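Local atomic coordinates of acyl-CoA hydrolase (PDB entry 1Y7U), a protein that probably hydrolyses long-chain fatty acyl-CoA thioesters and binds coenzyme A and calcium ions. Residues K11-T14 with A15-R19; G40-L43 with S44-M48; V123-S126 with K127-P131; H148-A151 with V152-E156. All blocks are in the same frame, centred on the assembly; numbering follows the deposited sequence. Where two conformers were deposited one is given.

Interaction 1. Residues K11-T14 with A15-R19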
loop_
_atom_site.group_PDB
_atom_site.type_symbol
_atom_site.label_atom_id
_atom_site.label_comp_id
_atom_site.label_asym_id
_atom_site.label_seq_id
_atom_site.Cartn_x
_atom_site.Cartn_y
_atom_site.Cartn_z
ATOM N N LYS A 11 20.972 7.423 -32.771
ATOM C CA LYS A 11 20.144 7.157 -33.983
ATOM C C LYS A 11 18.767 7.827 -33.893
ATOM O O LYS A 11 18.672 9.006 -33.539
ATOM C CB LYS A 11 19.980 5.644 -34.192
ATOM C CG LYS A 11 19.201 5.272 -35.455
ATOM C CD LYS A 11 19.845 5.870 -36.704
ATOM C CE LYS A 11 18.806 6.366 -37.714
ATOM N NZ LYS A 11 18.103 7.611 -37.267
ATOM N N GLY A 12 17.709 7.074 -34.214
ATOM C CA GLY A 12 16.352 7.599 -34.183
ATOM C C GLY A 12 15.331 6.505 -33.935
ATOM O O GLY A 12 15.384 5.450 -34.564
ATOM N N LYS A 13 14.393 6.760 -33.023
ATOM C CA LYS A 13 13.366 5.780 -32.657
ATOM C C LYS A 13 11.936 6.193 -32.929
ATOM O O LYS A 13 11.545 7.333 -32.712
ATOM C CB LYS A 13 13.470 5.424 -31.173
ATOM C CG LYS A 13 14.606 4.499 -30.803
ATOM C CD LYS A 13 14.615 4.272 -29.311
ATOM C CE LYS A 13 15.597 3.195 -28.930
ATOM N NZ LYS A 13 15.564 2.931 -27.474
ATOM N N THR A 14 11.149 5.231 -33.381
ATOM C CA THR A 14 9.748 5.447 -33.676
ATOM C C THR A 14 8.976 5.712 -32.372
ATOM O O THR A 14 9.277 5.127 -31.338
ATOM C CB THR A 14 9.204 4.205 -34.399
ATOM O OG1 THR A 14 8.624 4.603 -35.641
ATOM C CG2 THR A 14 8.173 3.482 -33.560
ATOM N N ALA A 15 7.992 6.599 -32.405
ATOM C CA ALA A 15 7.226 6.892 -31.193
ATOM C C ALA A 15 6.722 5.610 -30.548
ATOM O O ALA A 15 6.760 5.452 -29.328
ATOM C CB ALA A 15 6.046 7.797 -31.515
ATOM N N ASN A 16 6.258 4.692 -31.383
ATOM C CA ASN A 16 5.724 3.418 -30.921
ATOM C C ASN A 16 6.744 2.532 -30.200
ATOM O O ASN A 16 6.371 1.567 -29.533
ATOM C CB ASN A 16 5.099 2.674 -32.103
ATOM C CG ASN A 16 4.465 1.363 -31.699
ATOM O OD1 ASN A 16 5.035 0.297 -31.927
ATOM N ND2 ASN A 16 3.283 1.431 -31.087
ATOM N N GLU A 17 8.026 2.866 -30.327
ATOM C CA GLU A 17 9.093 2.112 -29.670
ATOM C C GLU A 17 8.941 2.291 -28.168
ATOM O O GLU A 17 9.362 1.442 -27.395
ATOM C CB GLU A 17 10.475 2.658 -30.039
ATOM C CG GLU A 17 10.753 2.867 -31.511
ATOM C CD GLU A 17 11.411 1.682 -32.165
ATOM O OE1 GLU A 17 11.956 1.864 -33.278
ATOM O OE2 GLU A 17 11.380 0.580 -31.574
ATOM N N SER A 18 8.345 3.411 -27.766
ATOM C CA SER A 18 8.185 3.722 -26.351
ATOM C C SER A 18 6.761 3.689 -25.828
ATOM O O SER A 18 6.509 4.099 -24.699
ATOM C CB SER A 18 8.772 5.099 -26.063
ATOM O OG SER A 18 8.059 6.088 -26.779
ATOM N N ARG A 19 5.828 3.209 -26.636
ATOM C CA ARG A 19 4.437 3.153 -26.210
ATOM C C ARG A 19 4.297 2.251 -24.968
ATOM O O ARG A 19 4.953 1.214 -24.863
ATOM C CB ARG A 19 3.565 2.663 -27.380
ATOM C CG ARG A 19 2.076 2.733 -27.135
ATOM C CD ARG A 19 1.268 2.606 -28.429
ATOM N NE ARG A 19 0.932 3.909 -29.012
ATOM C CZ ARG A 19 1.652 4.556 -29.934
ATOM N NH1 ARG A 19 2.773 4.027 -30.410
ATOM N NH2 ARG A 19 1.257 5.747 -30.373
HETATM O O HOH W 1 10.115 6.262 -28.822
#

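Interaction 2. Residues G40-L43 with S44-M48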
loop_
_atom_site.group_PDB
_atom_site.type_symbol
_atom_site.label_atom_id
_atom_site.label_comp_id
_atom_site.label_asym_id
_atom_site.label_seq_id
_atom_site.Cartn_x
_atom_site.Cartn_y
_atom_site.Cartn_z
ATOM N N GLY A 40 -5.085 13.286 -7.847
ATOM C CA GLY A 40 -3.748 12.776 -7.613
ATOM C C GLY A 40 -3.523 11.372 -8.146
ATOM O O GLY A 40 -2.499 11.092 -8.769
ATOM N N LYS A 41 -4.476 10.481 -7.914
ATOM C CA LYS A 41 -4.317 9.122 -8.390
ATOM C C LYS A 41 -3.994 9.115 -9.876
ATOM O O LYS A 41 -3.045 8.458 -10.300
ATOM C CB LYS A 41 -5.577 8.301 -8.119
ATOM C CG LYS A 41 -5.462 6.830 -8.539
ATOM C CD LYS A 41 -4.275 6.145 -7.904
ATOM C CE LYS A 41 -4.236 4.684 -8.296
ATOM N NZ LYS A 41 -3.041 4.007 -7.732
ATOM N N ILE A 42 -4.769 9.855 -10.664
ATOM C CA ILE A 42 -4.529 9.918 -12.097
ATOM C C ILE A 42 -3.154 10.522 -12.414
ATOM O O ILE A 42 -2.406 9.987 -13.229
ATOM C CB ILE A 42 -5.638 10.721 -12.800
ATOM C CG1 ILE A 42 -6.970 9.999 -12.615
ATOM C CG2 ILE A 42 -5.347 10.857 -14.284
ATOM C CD1 ILE A 42 -8.121 10.664 -13.297
ATOM N N LEU A 43 -2.811 11.627 -11.765
ATOM C CA LEU A 43 -1.522 12.257 -12.010
ATOM C C LEU A 43 -0.380 11.305 -11.664
ATOM O O LEU A 43 0.556 11.141 -12.445
ATOM C CB LEU A 43 -1.402 13.540 -11.193
ATOM C CG LEU A 43 -2.441 14.612 -11.537
ATOM C CD1 LEU A 43 -2.392 15.748 -10.532
ATOM C CD2 LEU A 43 -2.188 15.113 -12.941
ATOM N N SER A 44 -0.449 10.662 -10.503
ATOM C CA SER A 44 0.611 9.738 -10.121
ATOM C C SER A 44 0.784 8.692 -11.220
ATOM O O SER A 44 1.902 8.367 -11.634
ATOM C CB SER A 44 0.273 9.043 -8.807
ATOM O OG SER A 44 1.328 8.183 -8.409
ATOM N N GLU A 45 -0.337 8.181 -11.707
ATOM C CA GLU A 45 -0.303 7.163 -12.735
ATOM C C GLU A 45 0.191 7.660 -14.086
ATOM O O GLU A 45 0.893 6.936 -14.788
ATOM C CB GLU A 45 -1.682 6.541 -12.894
ATOM C CG GLU A 45 -1.624 5.046 -12.988
ATOM C CD GLU A 45 -1.214 4.412 -11.682
ATOM O OE1 GLU A 45 -2.088 4.248 -10.808
ATOM O OE2 GLU A 45 -0.018 4.088 -11.525
HETATM N N MSE A 46 -0.179 8.879 -14.468
HETATM C CA MSE A 46 0.263 9.413 -15.752
HETATM C C MSE A 46 1.781 9.483 -15.767
HETATM O O MSE A 46 2.431 9.029 -16.713
HETATM C CB MSE A 46 -0.300 10.807 -15.983
HETATM C CG MSE A 46 -1.800 10.861 -16.079
HETATM SE SE MSE A 46 -2.385 12.662 -16.421
HETATM C CE MSE A 46 -3.293 12.369 -18.096
ATOM N N ASP A 47 2.339 10.056 -14.706
ATOM C CA ASP A 47 3.782 10.195 -14.570
ATOM C C ASP A 47 4.467 8.827 -14.585
ATOM O O ASP A 47 5.493 8.640 -15.237
ATOM C CB ASP A 47 4.108 10.934 -13.262
ATOM C CG ASP A 47 5.600 11.003 -12.972
ATOM O OD1 ASP A 47 6.333 11.644 -13.752
ATOM O OD2 ASP A 47 6.046 10.416 -11.959
HETATM N N MSE A 48 3.878 7.871 -13.880
HETATM C CA MSE A 48 4.445 6.536 -13.779
HETATM C C MSE A 48 4.604 5.861 -15.121
HETATM O O MSE A 48 5.698 5.453 -15.514
HETATM C CB MSE A 48 3.569 5.667 -12.881
HETATM C CG MSE A 48 4.101 4.259 -12.664
HETATM SE SE MSE A 48 5.862 4.205 -11.847
HETATM C CE MSE A 48 6.854 3.697 -13.406
#

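Interaction 3. Residues V123-S126 with K127-P131. With COA (coenzyme A), chain F.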
loop_
_atom_site.group_PDB
_atom_site.type_symbol
_atom_site.label_atom_id
_atom_site.label_comp_id
_atom_site.label_asym_id
_atom_site.label_seq_id
_atom_site.Cartn_x
_atom_site.Cartn_y
_atom_site.Cartn_z
ATOM N N VAL A 123 13.987 14.080 -18.267
ATOM C CA VAL A 123 15.371 14.368 -18.636
ATOM C C VAL A 123 16.236 13.162 -18.303
ATOM O O VAL A 123 16.263 12.702 -17.158
ATOM C CB VAL A 123 15.941 15.579 -17.865
ATOM C CG1 VAL A 123 17.435 15.720 -18.153
ATOM C CG2 VAL A 123 15.205 16.842 -18.259
ATOM N N ALA A 124 16.949 12.656 -19.302
ATOM C CA ALA A 124 17.815 11.501 -19.098
ATOM C C ALA A 124 19.078 11.940 -18.371
ATOM O O ALA A 124 19.718 12.915 -18.756
ATOM C CB ALA A 124 18.165 10.868 -20.438
ATOM N N LEU A 125 19.432 11.225 -17.314
ATOM C CA LEU A 125 20.618 11.575 -16.554
ATOM C C LEU A 125 21.674 10.479 -16.467
ATOM O O LEU A 125 21.371 9.284 -16.517
ATOM C CB LEU A 125 20.219 12.018 -15.148
ATOM C CG LEU A 125 19.397 13.307 -15.091
ATOM C CD1 LEU A 125 19.283 13.800 -13.652
ATOM C CD2 LEU A 125 20.074 14.362 -15.946
ATOM N N SER A 126 22.925 10.905 -16.350
ATOM C CA SER A 126 24.041 9.981 -16.234
ATOM C C SER A 126 24.143 9.620 -14.763
ATOM O O SER A 126 23.574 10.307 -13.908
ATOM C CB SER A 126 25.336 10.654 -16.682
ATOM O OG SER A 126 25.677 11.732 -15.823
ATOM N N LYS A 127 24.880 8.555 -14.468
ATOM C CA LYS A 127 25.043 8.112 -13.090
ATOM C C LYS A 127 25.479 9.231 -12.142
ATOM O O LYS A 127 25.414 9.066 -10.928
ATOM C CB LYS A 127 26.026 6.946 -13.030
ATOM C CG LYS A 127 25.644 5.809 -13.959
ATOM C CD LYS A 127 26.513 4.581 -13.743
ATOM C CE LYS A 127 26.060 3.783 -12.526
ATOM N NZ LYS A 127 24.694 3.217 -12.716
ATOM N N GLU A 128 25.914 10.364 -12.687
ATOM C CA GLU A 128 26.323 11.486 -11.846
ATOM C C GLU A 128 25.522 12.764 -12.083
ATOM O O GLU A 128 26.071 13.865 -12.048
ATOM C CB GLU A 128 27.821 11.781 -11.994
ATOM C CG GLU A 128 28.376 11.671 -13.394
ATOM C CD GLU A 128 28.472 10.235 -13.855
ATOM O OE1 GLU A 128 28.934 9.392 -13.057
ATOM O OE2 GLU A 128 28.095 9.950 -15.011
ATOM N N ASN A 129 24.222 12.611 -12.321
ATOM C CA ASN A 129 23.327 13.748 -12.525
ATOM C C ASN A 129 23.666 14.715 -13.652
ATOM O O ASN A 129 23.444 15.921 -13.529
ATOM C CB ASN A 129 23.187 14.539 -11.225
ATOM C CG ASN A 129 22.148 13.951 -10.299
ATOM O OD1 ASN A 129 22.217 12.777 -9.926
ATOM N ND2 ASN A 129 21.172 14.768 -9.921
ATOM N N ASN A 130 24.197 14.193 -14.750
ATOM C CA ASN A 130 24.515 15.035 -15.893
ATOM C C ASN A 130 23.542 14.693 -17.011
ATOM O O ASN A 130 23.402 13.528 -17.378
ATOM C CB ASN A 130 25.943 14.782 -16.381
ATOM C CG ASN A 130 26.983 15.101 -15.332
ATOM O OD1 ASN A 130 26.990 16.192 -14.752
ATOM N ND2 ASN A 130 27.881 14.151 -15.084
ATOM N N PRO A 131 22.826 15.696 -17.542
ATOM C CA PRO A 131 21.893 15.383 -18.626
ATOM C C PRO A 131 22.657 14.643 -19.719
ATOM O O PRO A 131 23.833 14.910 -19.952
ATOM C CB PRO A 131 21.408 16.757 -19.053
ATOM C CG PRO A 131 21.327 17.472 -17.737
ATOM C CD PRO A 131 22.647 17.084 -17.081
HETATM N N1A COA F . 10.372 21.805 -17.867
HETATM C C2A COA F . 10.638 21.154 -19.021
HETATM N N3A COA F . 11.922 20.860 -19.358
HETATM C C4A COA F . 12.914 21.209 -18.565
HETATM C C5A COA F . 12.657 21.823 -17.391
HETATM C C6A COA F . 11.367 22.135 -17.014
HETATM N N6A COA F . 11.029 22.448 -15.765
HETATM N N7A COA F . 13.813 22.037 -16.822
HETATM C C8A COA F . 14.769 21.552 -17.573
HETATM N N9A COA F . 14.240 21.054 -18.674
HETATM C C1B COA F . 15.008 20.348 -19.705
HETATM C C2B COA F . 15.303 21.140 -20.951
HETATM O O2B COA F . 14.315 20.809 -21.887
HETATM C C3B COA F . 16.657 20.668 -21.431
HETATM O O3B COA F . 16.345 19.965 -22.564
HETATM P P3B COA F . 17.148 19.697 -23.825
HETATM O O7A COA F . 16.501 18.639 -24.444
HETATM O O8A COA F . 18.495 19.352 -23.752
HETATM O O9A COA F . 17.016 20.748 -24.709
HETATM C C4B COA F . 17.046 19.707 -20.344
HETATM O O4B COA F . 16.295 20.095 -19.249
HETATM C C5B COA F . 18.478 19.764 -19.927
HETATM O O5B COA F . 18.594 20.623 -18.824
HETATM P P1A COA F . 19.961 21.285 -18.344
HETATM O O1A COA F . 19.921 22.748 -18.426
HETATM O O2A COA F . 21.083 20.825 -19.158
HETATM O O3A COA F . 20.161 20.960 -16.806
HETATM P P2A COA F . 19.132 21.054 -15.602
HETATM O O4A COA F . 18.319 22.278 -15.601
HETATM O O5A COA F . 19.942 20.999 -14.413
HETATM O O6A COA F . 18.205 19.771 -15.671
HETATM C CBP COA F . 16.557 19.582 -13.853
HETATM C CCP COA F . 17.744 18.982 -14.596
HETATM C CDP COA F . 16.543 21.089 -13.873
HETATM C CEP COA F . 15.275 19.113 -14.487
HETATM C CAP COA F . 16.752 19.349 -12.355
HETATM O OAP COA F . 16.991 20.560 -11.681
HETATM C C9P COA F . 16.175 18.224 -11.562
HETATM O O9P COA F . 16.977 17.147 -11.251
HETATM N N8P COA F . 14.939 18.284 -11.183
HETATM C C7P COA F . 14.122 17.118 -11.094
HETATM C C6P COA F . 14.781 15.874 -10.531
HETATM C C5P COA F . 13.817 14.945 -9.867
HETATM O O5P COA F . 14.208 14.164 -8.975
HETATM N N4P COA F . 12.578 15.016 -10.272
HETATM C C3P COA F . 11.513 14.619 -9.428
HETATM C C2P COA F . 11.255 15.708 -8.430
HETATM S S1P COA F . 11.715 15.212 -6.806
#

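Interaction 4. Residues H148-A151 with V152-E156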
loop_
_atom_site.group_PDB
_atom_site.type_symbol
_atom_site.label_atom_id
_atom_site.label_comp_id
_atom_site.label_asym_id
_atom_site.label_seq_id
_atom_site.Cartn_x
_atom_site.Cartn_y
_atom_site.Cartn_z
ATOM N N HIS A 148 2.609 15.488 -32.207
ATOM C CA HIS A 148 3.972 16.020 -32.196
ATOM C C HIS A 148 3.991 17.526 -32.451
ATOM O O HIS A 148 4.835 18.248 -31.906
ATOM C CB HIS A 148 4.854 15.313 -33.228
ATOM C CG HIS A 148 6.240 15.871 -33.305
ATOM N ND1 HIS A 148 6.632 16.767 -34.278
ATOM C CD2 HIS A 148 7.310 15.716 -32.491
ATOM C CE1 HIS A 148 7.880 17.138 -34.059
ATOM N NE2 HIS A 148 8.315 16.514 -32.978
ATOM N N ARG A 149 3.056 17.996 -33.275
ATOM C CA ARG A 149 2.949 19.420 -33.589
ATOM C C ARG A 149 2.587 20.144 -32.298
ATOM O O ARG A 149 3.199 21.150 -31.930
ATOM C CB ARG A 149 1.849 19.644 -34.624
ATOM C CG ARG A 149 2.196 20.607 -35.750
ATOM C CD ARG A 149 2.197 22.071 -35.331
ATOM N NE ARG A 149 3.548 22.633 -35.286
ATOM C CZ ARG A 149 3.826 23.930 -35.162
ATOM N NH1 ARG A 149 2.851 24.824 -35.075
ATOM N NH2 ARG A 149 5.089 24.339 -35.110
ATOM N N ILE A 150 1.583 19.619 -31.609
ATOM C CA ILE A 150 1.138 20.203 -30.357
ATOM C C ILE A 150 2.265 20.171 -29.343
ATOM O O ILE A 150 2.488 21.143 -28.618
ATOM C CB ILE A 150 -0.078 19.446 -29.792
ATOM C CG1 ILE A 150 -1.265 19.619 -30.744
ATOM C CG2 ILE A 150 -0.409 19.951 -28.392
ATOM C CD1 ILE A 150 -2.541 18.951 -30.299
ATOM N N ALA A 151 2.984 19.056 -29.290
ATOM C CA ALA A 151 4.094 18.927 -28.356
ATOM C C ALA A 151 5.147 19.987 -28.657
ATOM O O ALA A 151 5.770 20.524 -27.747
ATOM C CB ALA A 151 4.698 17.547 -28.457
ATOM N N VAL A 152 5.341 20.283 -29.938
ATOM C CA VAL A 152 6.312 21.291 -30.359
ATOM C C VAL A 152 5.964 22.653 -29.756
ATOM O O VAL A 152 6.845 23.371 -29.264
ATOM C CB VAL A 152 6.351 21.419 -31.912
ATOM C CG1 VAL A 152 7.164 22.626 -32.321
ATOM C CG2 VAL A 152 6.958 20.162 -32.527
ATOM N N LEU A 153 4.680 22.998 -29.793
ATOM C CA LEU A 153 4.213 24.271 -29.252
ATOM C C LEU A 153 4.273 24.331 -27.739
ATOM O O LEU A 153 4.540 25.383 -27.169
ATOM C CB LEU A 153 2.788 24.559 -29.720
ATOM C CG LEU A 153 2.709 24.784 -31.230
ATOM C CD1 LEU A 153 1.281 24.796 -31.710
ATOM C CD2 LEU A 153 3.399 26.086 -31.548
ATOM N N ARG A 154 4.027 23.193 -27.099
ATOM C CA ARG A 154 4.056 23.097 -25.646
ATOM C C ARG A 154 5.488 23.194 -25.136
ATOM O O ARG A 154 5.738 23.660 -24.023
ATOM C CB ARG A 154 3.455 21.760 -25.201
ATOM C CG ARG A 154 1.956 21.642 -25.415
ATOM C CD ARG A 154 1.189 22.249 -24.255
ATOM N NE ARG A 154 1.592 23.621 -23.984
ATOM C CZ ARG A 154 1.169 24.326 -22.942
ATOM N NH1 ARG A 154 0.329 23.790 -22.069
ATOM N NH2 ARG A 154 1.591 25.570 -22.769
ATOM N N ALA A 155 6.423 22.757 -25.972
ATOM C CA ALA A 155 7.837 22.742 -25.620
ATOM C C ALA A 155 8.428 24.144 -25.717
ATOM O O ALA A 155 9.552 24.379 -25.270
ATOM C CB ALA A 155 8.596 21.786 -26.533
ATOM N N GLU A 156 7.672 25.067 -26.310
ATOM C CA GLU A 156 8.122 26.450 -26.442
ATOM C C GLU A 156 7.793 27.279 -25.201
ATOM O O GLU A 156 8.611 28.082 -24.762
ATOM C CB GLU A 156 7.512 27.110 -27.678
ATOM C CG GLU A 156 8.132 26.659 -28.986
ATOM C CD GLU A 156 7.555 27.387 -30.182
ATOM O OE1 GLU A 156 7.528 28.638 -30.161
ATOM O OE2 GLU A 156 7.132 26.710 -31.147
#

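Interaction 1. Residues K11-T14 with A15-R19
Thr14 O accepts Glu17 N at 2.8 Å where strand 12-14 passes into the 3-10 turn 15-17, in a model that places this oxygen only approximately. Water 1 donates to it as well. The same water also donates to Ser18 OG, so it ties the end of the strand to the far side of the turn. Ala15 O is gripped twice: Ser18 OG donates to it at 2.9 Å, in the carbonyl plane, and Ser18 N reaches that same oxygen at 3.0 Å. Glu17 turns back toward Thr14. Its CG stands beside its own backbone N (chi1 -50°) and the chain bends at the next bond; a weak bond from Thr14 N to OE1, 3.5 Å long, is of doubtful geometry. Lys13 CB approaches the Glu17 side chain, and Thr14 CG2 lies against Asn16 CB. The polar ends look elsewhere: Lys13 NZ goes to His57 O, and Thr14 OG1 to Asp140, a calcium ligand. The Thr14 side chain lies about 3 Å, between nearest atoms, from a bound calcium ion. Backbone and water bonds thus shape the turn, while the Thr14 hydroxyl bonds Asp140 at the edge of the calcium site.

Interaction 2. Residues G40-L43 with S44-M48
Lys41 and Glu45 run side by side, pointing the same way, one turn apart on helix 39-58. Lys41 CG sits opposite its own backbone N across the first side-chain bond (chi1 -177°), and a bend at the next bond turns the otherwise extended chain along the helix. NZ then meets Glu45 OE1 at 3.2 Å, a salt bridge with a weak hydrogen bond. The other carboxylate oxygen, OE2, belongs to Lys22, so the acid is held between two lysines, which would probably favour its charged form. A second, apolar pair repeats the one-turn spacing: Ile42 and Met46, the latter present as selenomethionine, also lie side by side, with CG2 of Ile42 4.0 Å from CG of Met46. The Met46 chain is extended as far as SE, which lies 4.3 Å from Leu43 CD2, so the selenium is flanked by both branched residues. Along the backbone the helix ladder is regular; Ser44 N reaches Gly40 O at 2.7 Å and Asp47 N reaches Leu43 O at 3.1 Å, both nearly straight. This is the central helix of the hot-dog fold. Ile42 and Met46 face strand 95-105, Met46 and Asp47 face strand 112-125, and Leu43 leans on strand 61-71, while Gly40 N bonds Asp47 OD2 of the second subunit, joining the paired central helices.

Interaction 3. Residues V123-S126 with K127-P131
The Glu128 carboxylate is approached by Ser126 OG on the anti side of OE2, 32° out of its plane, and the hydroxyl donates to that oxygen at 3.1 Å. Both residues belong to a type I beta turn, Ser126 to Asn129, which reverses the chain as it leaves strand 112-125 of the hot-dog sheet. Asn129 N closes the turn on Ser126 O (2.9 Å). Ser126 N returns a bond to Asn130 O, also 2.9 Å long. With Asn129 in a left-handed conformation (phi 57°), this pattern is consistent with a type I turn followed by a G1 beta bulge. Ser126 OG stands between its own backbone N and carbonyl carbon (chi1 65°), which turns it toward Glu128 and Asn130. From there it also accepts Asn130 N at 3.1 Å, so one hydroxyl bonds the Glu128 carboxylate and the Asn130 backbone, with a weak third bond from the Asn130 amide at ND2. Beyond the turn, Leu125 and Pro131 form a single backbone bridge, and Leu125 CD2 packs on the proline ring at CG, 3.8 Å away. Val123 CG1 touches Pro131 CB at 4.2 Å, and both residues line the coenzyme A pocket. That pocket is shared: Thr64, Thr94 and Ser95 bond the ligand from this chain, Asp71 and Phe72 from the second subunit. Val123 CG2 lies 3.6 Å from the ribose oxygen O4B, while Pro131 CG lies 3.6 Å from O2A of the pyrophosphate.

Interaction 4. Residues H148-A151 with V152-E156
Val152 places its CG2 methyl over one face of the His148 ring, a CH-pi contact 3.9 Å from the ring centroid and displaced toward the rim. The two residues stand one turn apart on the long helix 142-170, which follows the hot-dog sheet in the chain and packs on its strands. His148 swings its ring to the side opposite its own backbone N (chi1 177°), and that carries it along the helix to the valine. A second flat group sits one residue on: the Arg149 guanidinium has Leu153 CG over one face, 3.8 Å above the plane, and its NH2 approaches Val152 CG1 at 3.9 Å. Arg149 also touches a crystal neighbour, which may influence its pose. Further round, Ile150 CG2 meets the aliphatic part of Arg154 at CG, 4.2 Å away. The Arg154 head group, which is modelled in more than one position, can reach Asp68 in a salt bridge and Trp69 in a cation-pi contact. Next outward come the strands: Ala151 rests on Ile89 and Trp90 of strand 81-91 and on Phe119 of strand 112-125, while Ile150 also meets Leu171 of the second subunit. Helical backbone bonds set the spacing of the two flat-group pairs: Val152 N bonds His148 O at 2.9 Å, and Leu153 N bonds Arg149 O at 3.2 Å.

Interaction 2 is the buried one, its centre about 8 Å from the chain centre, whereas interactions 1, 3 and 4 are partly buried and lie farther out. Interactions 2 and 4 both follow helical one-turn spacing, yet interaction 2 combines a salt bridge with apolar pairs packed against the sheet, and interaction 4 sets aliphatic groups over flat polar ones. Interactions 1 and 3 are turns at strand ends, ruled by backbone bonds and a serine hydroxyl; one lies beside calcium, the other lines the coenzyme A pocket. Strand 112-125 links three of them: it carries residues 123-125 of interaction 3 and packs against both helices. No two touch; the closest pair, interactions 1 and 4, has nearest atoms about 8 Å apart.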